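Local coordinates for protein peptidase (PDB 5LOX) that probably acts as an N-terminal nucleophile peptidase, an ancestral relative of proteasome beta subunits that assembles into a helical complex, at residues S110-G115 with L124-P129. The protein carries 3 engineered substitutions. Residues are numbered along the deposited sequence; the frame is centred on the assembly and turned at random.
Sequences SFMVGG and LYSIYP. Engineered in segment 110-115: Met-112 (natural residue Leu).
Ile-127 and Phe-111 face each other as an antiparallel hydrogen-bonded pair: the N of Ile-127 donates to O of Phe-111 at 2.8 Å, and the N of Phe-111 returns a bond to O of Ile-127 at 3.2 Å. Two residues along, Val-113 and Tyr-125 form the same kind of pair, with Tyr-125 N 2.7 Å from Val-113 O. On the face these four residues share, CG1 of Ile-127 lies beside its own backbone N (chi1 -54°), and an extended chi2 (175°) carries CD1 across to two neighbours on the facing strand, 4.1 Å from CG2 of Val-113 and 4.2 Å from CB of Phe-111. Branched and aromatic side chains suit this buried surface, which packs on helix 79-97 through Thr-83 and Thr-90.

The other face carries two non-hydrogen-bonded pairs. Met-112, an engineered residue present as selenomethionine, sets its CG 4.2 Å from CB of Ser-126, a small partner, while its chain bends away toward strands 2-8 and 142-146. Gly-114, with no side chain, lets its CA approach CA of Leu-124 to 4.0 Å, and CD1 of Leu-124 rests over the glycine CA.

Outward, Ser-110, Met-112 and Gly-114 bond through their backbones to strand 42-50. The result is a beta hairpin within one of the two sheets, packed between helices and the second sheet, consistent with the alpha-beta-beta-alpha sandwich of the proteasome-like Ntn-hydrolase fold.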
loop_
_atom_site.group_PDB
_atom_site.type_symbol
_atom_site.label_atom_id
_atom_site.label_comp_id
_atom_site.label_asym_id
_atom_site.label_seq_id
_atom_site.Cartn_x
_atom_site.Cartn_y
_atom_site.Cartn_z
ATOM N N SER A 110 67.687 -71.968 -31.483
ATOM C CA SER A 110 68.859 -72.081 -32.314
ATOM C C SER A 110 69.973 -72.794 -31.594
ATOM O O SER A 110 69.979 -72.908 -30.373
ATOM C CB SER A 110 69.282 -70.682 -32.710
ATOM O OG SER A 110 69.010 -69.800 -31.650
ATOM N N PHE A 111 70.926 -73.292 -32.368
ATOM C CA PHE A 111 71.985 -74.142 -31.839
ATOM C C PHE A 111 73.297 -73.861 -32.513
ATOM O O PHE A 111 73.321 -73.426 -33.647
ATOM C CB PHE A 111 71.662 -75.594 -32.137
ATOM C CG PHE A 111 70.429 -76.096 -31.482
ATOM C CD1 PHE A 111 70.495 -76.684 -30.240
ATOM C CD2 PHE A 111 69.213 -76.013 -32.113
ATOM C CE1 PHE A 111 69.363 -77.174 -29.626
ATOM C CE2 PHE A 111 68.074 -76.508 -31.521
ATOM C CZ PHE A 111 68.146 -77.092 -30.272
HETATM N N MSE A 112 74.399 -74.171 -31.837
HETATM C CA MSE A 112 75.703 -74.351 -32.532
HETATM C C MSE A 112 76.171 -75.758 -32.305
HETATM O O MSE A 112 75.955 -76.325 -31.245
HETATM C CB MSE A 112 76.801 -73.363 -32.141
HETATM C CG MSE A 112 76.208 -72.003 -32.409
HETATM SE SE MSE A 112 77.590 -70.653 -32.559
HETATM C CE MSE A 112 77.554 -70.122 -30.678
ATOM N N VAL A 113 76.736 -76.341 -33.352
ATOM C CA VAL A 113 77.233 -77.681 -33.313
ATOM C C VAL A 113 78.633 -77.613 -33.870
ATOM O O VAL A 113 78.826 -77.221 -34.998
ATOM C CB VAL A 113 76.405 -78.618 -34.192
ATOM C CG1 VAL A 113 76.980 -80.022 -34.134
ATOM C CG2 VAL A 113 74.957 -78.618 -33.734
ATOM N N GLY A 114 79.608 -78.011 -33.067
ATOM C CA GLY A 114 80.988 -78.026 -33.511
ATOM C C GLY A 114 81.759 -79.161 -32.897
ATOM O O GLY A 114 81.314 -79.782 -31.929
ATOM N N GLY A 115 82.907 -79.457 -33.476
ATOM C CA GLY A 115 83.734 -80.525 -32.948
ATOM C C GLY A 115 84.604 -81.154 -34.008
ATOM O O GLY A 115 84.877 -80.537 -35.029
ATOM N N LEU A 124 82.540 -76.276 -37.407
ATOM C CA LEU A 124 81.611 -75.539 -36.547
ATOM C C LEU A 124 80.464 -75.029 -37.373
ATOM O O LEU A 124 80.665 -74.313 -38.355
ATOM C CB LEU A 124 82.320 -74.351 -35.883
ATOM C CG LEU A 124 81.462 -73.347 -35.138
ATOM C CD1 LEU A 124 80.780 -74.034 -33.988
ATOM C CD2 LEU A 124 82.310 -72.203 -34.600
ATOM N N TYR A 125 79.250 -75.337 -36.952
ATOM C CA TYR A 125 78.048 -74.855 -37.643
ATOM C C TYR A 125 77.151 -74.086 -36.692
ATOM O O TYR A 125 77.211 -74.271 -35.468
ATOM C CB TYR A 125 77.275 -76.034 -38.224
ATOM C CG TYR A 125 78.023 -76.796 -39.270
ATOM C CD1 TYR A 125 79.050 -77.667 -38.893
ATOM C CD2 TYR A 125 77.723 -76.657 -40.629
ATOM C CE1 TYR A 125 79.763 -78.378 -39.840
ATOM C CE2 TYR A 125 78.420 -77.364 -41.590
ATOM C CZ TYR A 125 79.438 -78.220 -41.202
ATOM O OH TYR A 125 80.171 -78.969 -42.110
ATOM N N SER A 126 76.288 -73.259 -37.258
ATOM C CA SER A 126 75.210 -72.634 -36.492
ATOM C C SER A 126 73.885 -72.947 -37.167
ATOM O O SER A 126 73.760 -72.795 -38.369
ATOM C CB SER A 126 75.426 -71.136 -36.414
ATOM O OG SER A 126 74.232 -70.475 -36.031
ATOM N N ILE A 127 72.911 -73.395 -36.392
ATOM C CA ILE A 127 71.583 -73.708 -36.903
ATOM C C ILE A 127 70.648 -72.579 -36.529
ATOM O O ILE A 127 70.587 -72.165 -35.389
ATOM C CB ILE A 127 71.029 -75.009 -36.305
ATOM C CG1 ILE A 127 72.023 -76.161 -36.507
ATOM C CG2 ILE A 127 69.694 -75.365 -36.946
ATOM C CD1 ILE A 127 71.625 -77.462 -35.845
ATOM N N TYR A 128 69.886 -72.100 -37.494
ATOM C CA TYR A 128 68.968 -70.997 -37.261
ATOM C C TYR A 128 67.618 -71.488 -36.750
ATOM O O TYR A 128 67.315 -72.699 -36.821
ATOM C CB TYR A 128 68.773 -70.220 -38.555
ATOM C CG TYR A 128 69.987 -69.430 -38.967
ATOM C CD1 TYR A 128 70.731 -68.710 -38.026
ATOM C CD2 TYR A 128 70.374 -69.382 -40.318
ATOM C CE1 TYR A 128 71.831 -67.979 -38.400
ATOM C CE2 TYR A 128 71.478 -68.641 -40.705
ATOM C CZ TYR A 128 72.201 -67.944 -39.732
ATOM O OH TYR A 128 73.305 -67.208 -40.102
ATOM N N PRO A 129 66.783 -70.552 -36.242
ATOM C CA PRO A 129 65.420 -70.915 -35.831
ATOM C C PRO A 129 64.641 -71.747 -36.833
ATOM O O PRO A 129 63.947 -72.699 -36.399
ATOM C CB PRO A 129 64.759 -69.575 -35.632
ATOM C CG PRO A 129 65.870 -68.738 -35.091
ATOM C CD PRO A 129 67.125 -69.196 -35.782
#